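Local coordinates for protein CG4930 (Drosophila melanogaster, PDB 3ISM) that inhibits endonuclease G (EndoG) by binding it directly in a protein-protein complex, at residues Glu220-Leu225 / Lys281-Phe286; Asp310-Lys315 / Glu341-Ala346; Asp291-Ile296 / Asp330-Glu335; Asp35-Ile40 / Leu92-Gly97. The protein carries 1 engineered substitution. All coordinates share one frame; numbering follows the deposited sequence.

Contact 1 (Glu220-Leu225 / Lys281-Phe286); sequences EEYRTL and KGDAGF
Tyr222 and Asp283 stand on two helices that are kept well apart, their CA atoms 11.1 Å from one another, and the gap between 220-225 and 281-286 is spanned by these two side chains alone. In the first turn of helix 220-229, Glu220 O accepts from both the backbone N and the hydroxyl of Thr224, with Thr224 OG1 2.6 Å from Glu220 O. Tyr222 carries its ring anti to its own backbone N (chi1 165°), which sends the long side chain straight out of the helix toward Asp283. The two side chains come from opposite directions. Tyr222 OH donates to Asp283 OD2 at 2.9 Å, reaching the anti side of that oxygen, 21° out of the carboxylate plane. Asp283 OD2 lies in the plane of the phenol, at its edge, so that Tyr222 CE2 is 3.5 Å from Asp283 OD2 as well; ring and carboxylate are twisted by 32° against each other. The bond also brings Asp283 CB to 3.4 Å from Tyr222 OH. Arg93 of the neighbouring CG8862 chain packs on Asp283, and its positive charge would probably favour the ionised carboxylate. Along its length, the Tyr222 ring is buried between two helices of the bundle, touching Ile248 and Ala252 of helix 238-261 and Leu276 and Tyr280 of helix 267-287.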
# COMPACT_ATOMS: atom_id res chain seq x y z
N GLU C 220 -5.48 9.20 41.41
CA GLU C 220 -4.16 8.80 40.92
C GLU C 220 -3.76 7.42 41.44
O GLU C 220 -2.84 6.80 40.92
CB GLU C 220 -3.10 9.85 41.27
CG GLU C 220 -3.23 11.12 40.43
CD GLU C 220 -2.34 12.24 40.93
OE1 GLU C 220 -1.11 12.06 40.96
OE2 GLU C 220 -2.89 13.31 41.27
N GLU C 221 -4.48 6.96 42.46
CA GLU C 221 -4.40 5.58 42.93
C GLU C 221 -5.02 4.66 41.88
O GLU C 221 -4.52 3.57 41.63
CB GLU C 221 -5.13 5.46 44.27
CG GLU C 221 -4.96 4.12 44.99
CD GLU C 221 -5.54 4.14 46.39
OE1 GLU C 221 -6.42 3.29 46.68
OE2 GLU C 221 -5.14 5.00 47.20
N TYR C 222 -6.12 5.13 41.28
CA TYR C 222 -6.78 4.46 40.17
C TYR C 222 -5.90 4.51 38.93
O TYR C 222 -5.77 3.52 38.20
CB TYR C 222 -8.14 5.12 39.89
CG TYR C 222 -8.80 4.78 38.56
CD1 TYR C 222 -9.77 3.78 38.47
CD2 TYR C 222 -8.48 5.49 37.40
CE1 TYR C 222 -10.38 3.48 37.25
CE2 TYR C 222 -9.08 5.19 36.18
CZ TYR C 222 -10.03 4.19 36.11
OH TYR C 222 -10.62 3.90 34.90
N ARG C 223 -5.30 5.68 38.69
CA ARG C 223 -4.45 5.92 37.53
C ARG C 223 -3.22 5.02 37.51
O ARG C 223 -2.95 4.36 36.51
CB ARG C 223 -4.01 7.38 37.47
CG ARG C 223 -5.04 8.33 36.90
CD ARG C 223 -4.36 9.54 36.27
NE ARG C 223 -5.32 10.53 35.79
CZ ARG C 223 -5.54 11.70 36.38
NH1 ARG C 223 -4.86 12.04 37.47
NH2 ARG C 223 -6.44 12.53 35.87
N THR C 224 -2.48 5.02 38.62
CA THR C 224 -1.25 4.24 38.73
C THR C 224 -1.53 2.75 38.56
O THR C 224 -0.76 2.04 37.91
CB THR C 224 -0.52 4.51 40.07
OG1 THR C 224 -0.52 5.92 40.33
CG2 THR C 224 0.92 4.01 40.02
N LEU C 225 -2.64 2.29 39.14
CA LEU C 225 -3.08 0.90 39.00
C LEU C 225 -3.43 0.56 37.55
O LEU C 225 -3.18 -0.56 37.09
CB LEU C 225 -4.28 0.62 39.91
CG LEU C 225 -4.64 -0.84 40.19
CD1 LEU C 225 -3.57 -1.53 41.03
CD2 LEU C 225 -5.99 -0.93 40.88
N LYS C 281 -15.32 7.32 33.94
CA LYS C 281 -16.20 7.46 32.78
C LYS C 281 -15.42 7.50 31.46
O LYS C 281 -15.75 6.78 30.51
CB LYS C 281 -17.16 8.67 32.89
CG LYS C 281 -18.08 8.80 31.67
CD LYS C 281 -19.03 9.98 31.70
CE LYS C 281 -19.66 10.18 30.33
NZ LYS C 281 -20.85 11.08 30.37
N GLY C 282 -14.37 8.32 31.41
CA GLY C 282 -13.53 8.43 30.22
C GLY C 282 -12.98 7.09 29.75
O GLY C 282 -13.04 6.77 28.56
N ASP C 283 -12.43 6.31 30.69
CA ASP C 283 -11.90 4.98 30.37
C ASP C 283 -13.00 4.01 29.97
O ASP C 283 -12.80 3.19 29.06
CB ASP C 283 -11.10 4.42 31.54
CG ASP C 283 -9.69 4.96 31.60
OD1 ASP C 283 -9.04 5.07 30.54
OD2 ASP C 283 -9.23 5.28 32.72
N ALA C 284 -14.16 4.10 30.64
CA ALA C 284 -15.32 3.28 30.33
C ALA C 284 -15.81 3.51 28.90
O ALA C 284 -16.20 2.58 28.22
CB ALA C 284 -16.46 3.54 31.32
N GLY C 285 -15.78 4.77 28.46
CA GLY C 285 -16.17 5.13 27.09
C GLY C 285 -15.32 4.50 26.00
O GLY C 285 -15.75 4.42 24.85
N PHE C 286 -14.12 4.04 26.35
CA PHE C 286 -13.27 3.32 25.41
C PHE C 286 -13.38 1.81 25.57
O PHE C 286 -13.47 1.08 24.59
CB PHE C 286 -11.80 3.74 25.52
CG PHE C 286 -10.90 3.05 24.51
CD1 PHE C 286 -10.15 1.92 24.88
CD2 PHE C 286 -10.83 3.50 23.20
CE1 PHE C 286 -9.35 1.27 23.96
CE2 PHE C 286 -10.02 2.85 22.27
CZ PHE C 286 -9.28 1.74 22.65

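Contact 2 (Asp310-Lys315 / Glu341-Ala346); sequences DFWRDK and EFYEKA
The indole of Trp312 reaches from helix 309-317 to the chain that leaves the short helix 340-343, and its rim meets three backbone carbonyls in turn. Only one of them is hydrogen-bonded by the indole: Trp312 NE1 donates to Lys345 O at 3.0 Å, with an N-H...O angle of 157°. The donor stands above the carbonyl plane of Lys345 rather than on a lone pair. Further round the rim, Trp312 CZ2 is 3.4 Å from Tyr343 O and Trp312 CH2 is 3.5 Å from Phe342 O. The benzo edge also turns toward the face of the Phe342 ring in an offset edge-to-face pair, centroids 5.5 Å apart and planes at 68°, while Ala346 CB packs 3.9 Å from Trp312 CD1 at the pyrrole end. Replacing Trp312 by an alanine would probably leave Lys345 O without its donor and open a gap beside Phe342. In the next shell, Phe342 CD2 sits over the centre of the Tyr343 ring, whose hydroxyl is bonded to Gly322 N. Phe342 O is gripped by Arg300 of helix 290-305, and Val303 of that helix packs on the indole. The accepting carbonyl is itself placed by a tight bend, since Lys345 N bonds to Tyr343 O at 2.7 Å. An inverse gamma turn centred on Glu344 thus follows a frayed helical turn, and a buried tryptophan ties it to the helices behind.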
# COMPACT_ATOMS: atom_id res chain seq x y z
N ASP C 310 -25.91 19.16 45.97
CA ASP C 310 -24.67 19.83 45.55
C ASP C 310 -23.88 18.92 44.61
O ASP C 310 -23.35 19.39 43.60
CB ASP C 310 -23.81 20.19 46.76
CG ASP C 310 -24.43 21.25 47.63
OD1 ASP C 310 -24.39 21.09 48.87
OD2 ASP C 310 -24.95 22.25 47.08
N PHE C 311 -23.82 17.64 44.96
CA PHE C 311 -23.12 16.67 44.13
C PHE C 311 -23.85 16.50 42.81
O PHE C 311 -23.22 16.53 41.76
CB PHE C 311 -22.94 15.32 44.85
CG PHE C 311 -21.99 14.38 44.14
CD1 PHE C 311 -20.61 14.56 44.24
CD2 PHE C 311 -22.48 13.32 43.39
CE1 PHE C 311 -19.74 13.69 43.59
CE2 PHE C 311 -21.60 12.44 42.74
CZ PHE C 311 -20.23 12.63 42.84
N TRP C 312 -25.17 16.36 42.86
CA TRP C 312 -25.97 16.16 41.65
C TRP C 312 -25.78 17.30 40.64
O TRP C 312 -25.37 17.06 39.50
CB TRP C 312 -27.46 15.95 41.98
CG TRP C 312 -28.38 15.87 40.77
CD1 TRP C 312 -29.47 16.67 40.51
CD2 TRP C 312 -28.30 14.94 39.67
NE1 TRP C 312 -30.06 16.29 39.33
CE2 TRP C 312 -29.36 15.24 38.79
CE3 TRP C 312 -27.43 13.89 39.35
CZ2 TRP C 312 -29.58 14.52 37.61
CZ3 TRP C 312 -27.64 13.19 38.17
CH2 TRP C 312 -28.71 13.51 37.31
N ARG C 313 -26.03 18.53 41.09
CA ARG C 313 -26.01 19.70 40.20
C ARG C 313 -24.62 20.10 39.69
O ARG C 313 -24.46 20.30 38.49
CB ARG C 313 -26.67 20.90 40.88
CG ARG C 313 -28.14 20.68 41.25
CD ARG C 313 -28.79 22.00 41.57
NE ARG C 313 -28.04 22.77 42.56
CZ ARG C 313 -28.21 22.69 43.88
NH1 ARG C 313 -29.13 21.87 44.40
NH2 ARG C 313 -27.47 23.43 44.69
N ASP C 314 -23.65 20.20 40.59
CA ASP C 314 -22.32 20.75 40.26
C ASP C 314 -21.35 19.70 39.73
O ASP C 314 -20.35 20.03 39.09
CB ASP C 314 -21.68 21.42 41.48
CG ASP C 314 -22.59 22.44 42.14
OD1 ASP C 314 -23.51 22.95 41.47
OD2 ASP C 314 -22.37 22.74 43.33
N LYS C 315 -21.65 18.43 40.00
CA LYS C 315 -20.78 17.36 39.54
C LYS C 315 -21.43 16.50 38.46
O LYS C 315 -20.97 16.51 37.32
CB LYS C 315 -20.28 16.50 40.72
CG LYS C 315 -19.71 17.31 41.90
CD LYS C 315 -18.53 18.18 41.48
CE LYS C 315 -18.00 19.00 42.64
NZ LYS C 315 -16.73 19.70 42.27
N GLU C 341 -32.85 12.32 29.39
CA GLU C 341 -33.76 11.89 30.46
C GLU C 341 -33.06 11.62 31.79
O GLU C 341 -33.65 11.84 32.85
CB GLU C 341 -34.56 10.64 30.03
CG GLU C 341 -34.94 10.55 28.53
CD GLU C 341 -33.78 10.08 27.63
OE1 GLU C 341 -32.98 9.21 28.05
OE2 GLU C 341 -33.66 10.59 26.49
N PHE C 342 -31.82 11.12 31.74
CA PHE C 342 -31.02 10.84 32.94
C PHE C 342 -30.84 12.07 33.84
O PHE C 342 -30.91 11.97 35.06
CB PHE C 342 -29.64 10.27 32.56
CG PHE C 342 -28.66 10.24 33.71
CD1 PHE C 342 -28.64 9.17 34.59
CD2 PHE C 342 -27.76 11.28 33.91
CE1 PHE C 342 -27.75 9.14 35.65
CE2 PHE C 342 -26.87 11.26 34.97
CZ PHE C 342 -26.87 10.18 35.84
N TYR C 343 -30.60 13.22 33.21
CA TYR C 343 -30.32 14.46 33.92
C TYR C 343 -31.59 15.18 34.37
O TYR C 343 -31.53 16.04 35.24
CB TYR C 343 -29.50 15.40 33.04
CG TYR C 343 -28.16 14.85 32.62
CD1 TYR C 343 -28.02 14.16 31.42
CD2 TYR C 343 -27.04 15.01 33.43
CE1 TYR C 343 -26.81 13.65 31.03
CE2 TYR C 343 -25.81 14.48 33.05
CZ TYR C 343 -25.70 13.81 31.84
OH TYR C 343 -24.49 13.30 31.43
N GLU C 344 -32.72 14.82 33.77
CA GLU C 344 -33.99 15.50 34.05
C GLU C 344 -34.61 15.10 35.39
O GLU C 344 -35.72 14.54 35.45
CB GLU C 344 -34.97 15.31 32.88
CG GLU C 344 -34.71 16.25 31.69
CD GLU C 344 -35.31 15.77 30.39
OE1 GLU C 344 -36.40 15.16 30.41
OE2 GLU C 344 -34.69 15.99 29.32
N LYS C 345 -33.88 15.38 36.47
CA LYS C 345 -34.29 15.11 37.84
C LYS C 345 -33.86 16.25 38.76
O LYS C 345 -32.88 16.94 38.48
CB LYS C 345 -33.71 13.78 38.34
CG LYS C 345 -34.33 12.56 37.68
CD LYS C 345 -34.58 11.44 38.66
CE LYS C 345 -35.45 10.36 38.05
NZ LYS C 345 -36.72 10.92 37.48
N ALA C 346 -34.60 16.44 39.85
CA ALA C 346 -34.43 17.57 40.79
C ALA C 346 -34.48 18.95 40.12
O ALA C 346 -33.83 19.89 40.58
CB ALA C 346 -33.16 17.40 41.64

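Contact 3 (Asp291-Ile296 / Asp330-Glu335); sequences DYNSWI and DYYDNE
Tyr332 meets Asn293 across an otherwise wide separation between a loop and a helix; the closest CA atoms, those of Asn293 and Tyr331, are 12.2 Å apart. From Tyr332 CB, which points toward the helix, the ring leaves with CG anti to the carbonyl carbon (chi1 -47°). One face of the ring is then covered near its rim by Tyr331 CB, 3.6 Å above the plane, and Pro289 and Ala326 also touch the side chain. At the far end, Tyr332 CZ is 4.2 Å from Asn293 ND2. The hydroxyl comes closer: Asn293 ND2 donates to Tyr332 OH at 3.0 Å, a weak bond because the N-H...O angle is just 126°. Amide and ring are turned 36° against each other. The amide has a firmer anchor at its other end, where Asn293 OD1 accepts from Ser324 N, and this fixes which way ND2 faces. Next to Tyr332 the loop engages the CG8862 chain: Asp330 forms a salt bridge with Arg99 of that subunit, and a magnesium ion is bound about 9 Å from the Tyr332 side chain. The loop runs between helices 309-317 and 340-343, whereas Asn293 lies early in helix 290-305, which packs through Tyr292 and Ile296 on Leu277 of helix 267-287.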
# COMPACT_ATOMS: atom_id res chain seq x y z
N ASP C 291 -21.54 -1.28 31.52
CA ASP C 291 -21.61 -1.37 32.98
C ASP C 291 -21.81 0.01 33.59
O ASP C 291 -22.61 0.20 34.52
CB ASP C 291 -20.32 -1.96 33.55
CG ASP C 291 -20.09 -3.41 33.13
OD1 ASP C 291 -20.90 -3.96 32.35
OD2 ASP C 291 -19.09 -3.99 33.59
N TYR C 292 -21.08 0.99 33.06
CA TYR C 292 -21.18 2.35 33.52
C TYR C 292 -22.60 2.89 33.32
O TYR C 292 -23.15 3.52 34.22
CB TYR C 292 -20.18 3.24 32.77
CG TYR C 292 -20.10 4.63 33.35
CD1 TYR C 292 -19.12 4.95 34.26
CD2 TYR C 292 -21.03 5.61 33.00
CE1 TYR C 292 -19.04 6.20 34.82
CE2 TYR C 292 -20.96 6.88 33.54
CZ TYR C 292 -19.97 7.17 34.46
OH TYR C 292 -19.87 8.42 35.01
N ASN C 293 -23.18 2.62 32.15
CA ASN C 293 -24.50 3.13 31.80
C ASN C 293 -25.65 2.57 32.64
O ASN C 293 -26.67 3.23 32.84
CB ASN C 293 -24.78 2.91 30.31
CG ASN C 293 -23.96 3.84 29.43
OD1 ASN C 293 -23.33 4.78 29.91
ND2 ASN C 293 -23.96 3.56 28.12
N SER C 294 -25.46 1.35 33.14
CA SER C 294 -26.42 0.76 34.05
C SER C 294 -26.25 1.33 35.46
O SER C 294 -27.21 1.81 36.07
CB SER C 294 -26.27 -0.76 34.07
OG SER C 294 -25.94 -1.23 32.77
N TRP C 295 -25.01 1.31 35.95
CA TRP C 295 -24.67 1.67 37.33
C TRP C 295 -24.83 3.16 37.63
O TRP C 295 -25.22 3.53 38.74
CB TRP C 295 -23.25 1.21 37.66
CG TRP C 295 -22.64 1.74 38.95
CD1 TRP C 295 -22.74 1.18 40.20
CD2 TRP C 295 -21.80 2.90 39.10
NE1 TRP C 295 -22.03 1.92 41.11
CE2 TRP C 295 -21.45 2.99 40.47
CE3 TRP C 295 -21.32 3.87 38.22
CZ2 TRP C 295 -20.64 4.01 40.97
CZ3 TRP C 295 -20.51 4.89 38.72
CH2 TRP C 295 -20.18 4.95 40.08
N ILE C 296 -24.54 4.01 36.64
CA ILE C 296 -24.59 5.46 36.87
C ILE C 296 -26.01 5.93 37.28
O ILE C 296 -26.16 6.88 38.05
CB ILE C 296 -23.97 6.29 35.68
CG1 ILE C 296 -23.53 7.68 36.14
CG2 ILE C 296 -24.90 6.34 34.45
CD1 ILE C 296 -22.42 7.69 37.16
N ASP C 330 -16.60 6.43 20.98
CA ASP C 330 -16.72 5.86 19.64
C ASP C 330 -17.65 4.65 19.60
O ASP C 330 -17.79 4.00 18.57
CB ASP C 330 -15.35 5.57 19.00
CG ASP C 330 -14.60 4.39 19.63
OD1 ASP C 330 -13.54 4.03 19.07
OD2 ASP C 330 -15.05 3.82 20.65
N TYR C 331 -18.29 4.35 20.73
CA TYR C 331 -19.35 3.35 20.76
C TYR C 331 -20.66 3.88 20.17
O TYR C 331 -21.61 3.11 19.99
CB TYR C 331 -19.61 2.88 22.19
CG TYR C 331 -18.70 1.77 22.64
CD1 TYR C 331 -19.10 0.45 22.53
CD2 TYR C 331 -17.44 2.05 23.16
CE1 TYR C 331 -18.27 -0.59 22.94
CE2 TYR C 331 -16.60 1.02 23.58
CZ TYR C 331 -17.02 -0.29 23.47
OH TYR C 331 -16.21 -1.31 23.87
N TYR C 332 -20.68 5.18 19.87
CA TYR C 332 -21.89 5.85 19.41
C TYR C 332 -21.69 6.81 18.22
O TYR C 332 -20.56 7.25 17.95
CB TYR C 332 -22.51 6.63 20.58
CG TYR C 332 -22.60 5.83 21.86
CD1 TYR C 332 -21.62 5.94 22.85
CD2 TYR C 332 -23.65 4.93 22.07
CE1 TYR C 332 -21.70 5.22 24.03
CE2 TYR C 332 -23.73 4.20 23.24
CZ TYR C 332 -22.76 4.34 24.22
OH TYR C 332 -22.85 3.60 25.37
N ASP C 333 -22.78 7.13 17.53
CA ASP C 333 -22.78 8.18 16.50
C ASP C 333 -24.06 9.05 16.52
O ASP C 333 -24.86 8.94 17.44
CB ASP C 333 -22.55 7.58 15.10
CG ASP C 333 -23.59 6.52 14.72
OD1 ASP C 333 -24.77 6.61 15.14
OD2 ASP C 333 -23.20 5.59 13.97
N ASN C 334 -24.23 9.88 15.50
CA ASN C 334 -25.37 10.79 15.36
C ASN C 334 -26.77 10.24 15.60
O ASN C 334 -27.55 10.83 16.35
CB ASN C 334 -25.34 11.46 13.98
CG ASN C 334 -24.58 12.76 13.98
OD1 ASN C 334 -24.00 13.14 14.99
ND2 ASN C 334 -24.58 13.45 12.83
N GLU C 335 -27.09 9.12 14.95
CA GLU C 335 -28.43 8.54 14.98
C GLU C 335 -28.83 8.01 16.36
O GLU C 335 -30.02 7.83 16.64
CB GLU C 335 -28.55 7.44 13.92
CG GLU C 335 -28.75 7.97 12.51
CD GLU C 335 -29.01 6.87 11.49
OE1 GLU C 335 -28.12 6.01 11.30
OE2 GLU C 335 -30.09 6.86 10.87

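Contact 4 (Asp35-Ile40 / Leu92-Gly97); sequences DYQKLI and LEEYRG
The Tyr36 ring is clasped from two helices: Ile40 CG1, one turn on along its own helix, lies 3.6 Å above one face near the rim, while Glu94 CG and the backbone of Tyr95 approach obliquely. Its hydroxyl sits near the plane of the Tyr95 ring, at the edge, with Tyr36 OH 3.8 Å from Tyr95 CD1. Two nearly parallel helices of the Ku C-terminal-domain-like region meet here, their segment axes 10.8 Å apart and inclined by 19°. With CG anti to the backbone N (chi1 170°), the Tyr36 ring spans that gap and brings OH to 3.5 Å from Tyr95 CA. The hydroxyl is not left to these carbons, for it bonds to Asp98 OD2 one turn further along helix 81-102. Tyr95 OH likewise finds Arg67, and Phe59 and Thr62 of helix 52-75 pack on the Tyr36 side chain, so a third helix closes the layer. Were a leucine to stand in place of Tyr36, Asp98 would probably lose its hydroxyl partner and the space beside Tyr95 would be poorly filled. Farther out, the Gln37 side chain runs across that of Glu94 at about a right angle, amide and carboxylate steeply inclined to each other. The same carboxylate makes a salt bridge through OE2 with Arg94 of the CG8862 chain. A bend at chi2 (73°) in Glu94 sets its aliphatic part against the phenol, with Glu94 CG 3.5 Å from Tyr36 CE2, and turns OE1 to 3.3 Å from Gln37 NE2.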
# COMPACT_ATOMS: atom_id res chain seq x y z
N ASP C 35 13.65 19.88 -33.17
CA ASP C 35 12.97 18.91 -34.05
C ASP C 35 12.99 17.50 -33.45
O ASP C 35 11.98 16.79 -33.48
CB ASP C 35 13.62 18.88 -35.44
CG ASP C 35 13.41 20.17 -36.22
OD1 ASP C 35 12.57 21.01 -35.82
OD2 ASP C 35 14.09 20.34 -37.25
N TYR C 36 14.14 17.12 -32.90
CA TYR C 36 14.32 15.81 -32.28
C TYR C 36 13.41 15.65 -31.05
O TYR C 36 12.71 14.65 -30.94
CB TYR C 36 15.80 15.56 -31.89
CG TYR C 36 15.95 14.32 -31.02
CD1 TYR C 36 15.98 13.06 -31.59
CD2 TYR C 36 16.03 14.42 -29.62
CE1 TYR C 36 16.10 11.91 -30.80
CE2 TYR C 36 16.15 13.28 -28.83
CZ TYR C 36 16.18 12.03 -29.43
OH TYR C 36 16.28 10.89 -28.66
N GLN C 37 13.43 16.64 -30.17
CA GLN C 37 12.61 16.66 -28.96
C GLN C 37 11.10 16.61 -29.26
O GLN C 37 10.34 16.05 -28.47
CB GLN C 37 12.95 17.87 -28.08
CG GLN C 37 14.29 17.75 -27.32
CD GLN C 37 14.67 18.99 -26.52
OE1 GLN C 37 14.50 20.12 -26.97
NE2 GLN C 37 15.20 18.78 -25.32
N LYS C 38 10.68 17.20 -30.38
CA LYS C 38 9.25 17.24 -30.71
C LYS C 38 8.77 15.87 -31.13
O LYS C 38 7.66 15.46 -30.77
CB LYS C 38 8.95 18.28 -31.80
CG LYS C 38 7.45 18.58 -31.99
CD LYS C 38 7.19 19.42 -33.24
CE LYS C 38 5.71 19.41 -33.62
NZ LYS C 38 5.45 20.20 -34.86
N LEU C 39 9.61 15.16 -31.88
CA LEU C 39 9.31 13.79 -32.29
C LEU C 39 9.20 12.83 -31.10
O LEU C 39 8.27 12.05 -31.02
CB LEU C 39 10.37 13.30 -33.29
CG LEU C 39 10.46 14.03 -34.63
CD1 LEU C 39 11.75 13.62 -35.34
CD2 LEU C 39 9.22 13.77 -35.50
N ILE C 40 10.17 12.89 -30.19
CA ILE C 40 10.10 12.12 -28.94
C ILE C 40 8.84 12.45 -28.15
O ILE C 40 8.11 11.55 -27.72
CB ILE C 40 11.35 12.39 -28.06
CG1 ILE C 40 12.62 12.02 -28.83
CG2 ILE C 40 11.28 11.61 -26.73
CD1 ILE C 40 12.73 10.51 -29.18
N LEU C 92 23.56 14.95 -29.99
CA LEU C 92 24.13 13.68 -29.53
C LEU C 92 23.83 13.43 -28.06
O LEU C 92 23.41 12.34 -27.68
CB LEU C 92 25.64 13.62 -29.79
CG LEU C 92 26.39 12.32 -29.49
CD1 LEU C 92 25.79 11.19 -30.28
CD2 LEU C 92 27.87 12.49 -29.84
N GLU C 93 24.04 14.46 -27.23
CA GLU C 93 23.75 14.39 -25.81
C GLU C 93 22.28 14.08 -25.51
O GLU C 93 21.98 13.18 -24.74
CB GLU C 93 24.15 15.71 -25.15
CG GLU C 93 24.17 15.64 -23.66
CD GLU C 93 25.27 16.50 -23.05
OE1 GLU C 93 25.71 17.50 -23.68
OE2 GLU C 93 25.70 16.15 -21.93
N GLU C 94 21.37 14.84 -26.12
CA GLU C 94 19.93 14.58 -25.97
C GLU C 94 19.55 13.19 -26.46
O GLU C 94 18.85 12.44 -25.77
CB GLU C 94 19.12 15.64 -26.72
CG GLU C 94 17.60 15.54 -26.53
CD GLU C 94 17.14 16.00 -25.16
OE1 GLU C 94 17.81 16.85 -24.54
OE2 GLU C 94 16.08 15.53 -24.71
N TYR C 95 20.03 12.83 -27.65
CA TYR C 95 19.72 11.52 -28.21
C TYR C 95 20.22 10.37 -27.31
O TYR C 95 19.45 9.45 -26.98
CB TYR C 95 20.16 11.38 -29.66
CG TYR C 95 20.30 9.95 -30.13
CD1 TYR C 95 19.27 9.03 -29.95
CD2 TYR C 95 21.47 9.51 -30.74
CE1 TYR C 95 19.42 7.71 -30.34
CE2 TYR C 95 21.61 8.20 -31.15
CZ TYR C 95 20.58 7.31 -30.95
OH TYR C 95 20.69 6.01 -31.36
N ARG C 96 21.49 10.44 -26.88
CA ARG C 96 22.06 9.45 -25.96
C ARG C 96 21.24 9.27 -24.66
O ARG C 96 21.08 8.15 -24.16
CB ARG C 96 23.50 9.83 -25.59
CG ARG C 96 24.20 8.78 -24.72
CD ARG C 96 25.64 9.18 -24.43
NE ARG C 96 26.40 8.06 -23.88
CZ ARG C 96 26.36 7.67 -22.61
NH1 ARG C 96 25.60 8.33 -21.73
NH2 ARG C 96 27.09 6.65 -22.20
N GLY C 97 20.76 10.38 -24.11
CA GLY C 97 19.96 10.36 -22.89
C GLY C 97 18.71 9.54 -23.05
O GLY C 97 18.30 8.83 -22.14

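Contact 4 comes first along the chain and stands apart, its centre between 68 and 81 Å from those of the other three and on the opposite side of the chain's centre. Contacts 1, 2 and 3 cluster in the later helical part, with centres 16 to 22 Å apart. Contact 1 closes before contact 3 opens, yet they touch where Phe286 and Gly285 pack on Tyr331. Contacts 3 and 2 alternate in sequence and meet through Phe342 and Ile296. Helices 267-287, 290-305 and 309-317 each supply one side, faced by helix 220-229, loop 330-335 and segment 341-346. Contacts 1, 3 and 4 each have residues meeting CG8862, so the inhibitor engages its nuclease through both distant helical parts.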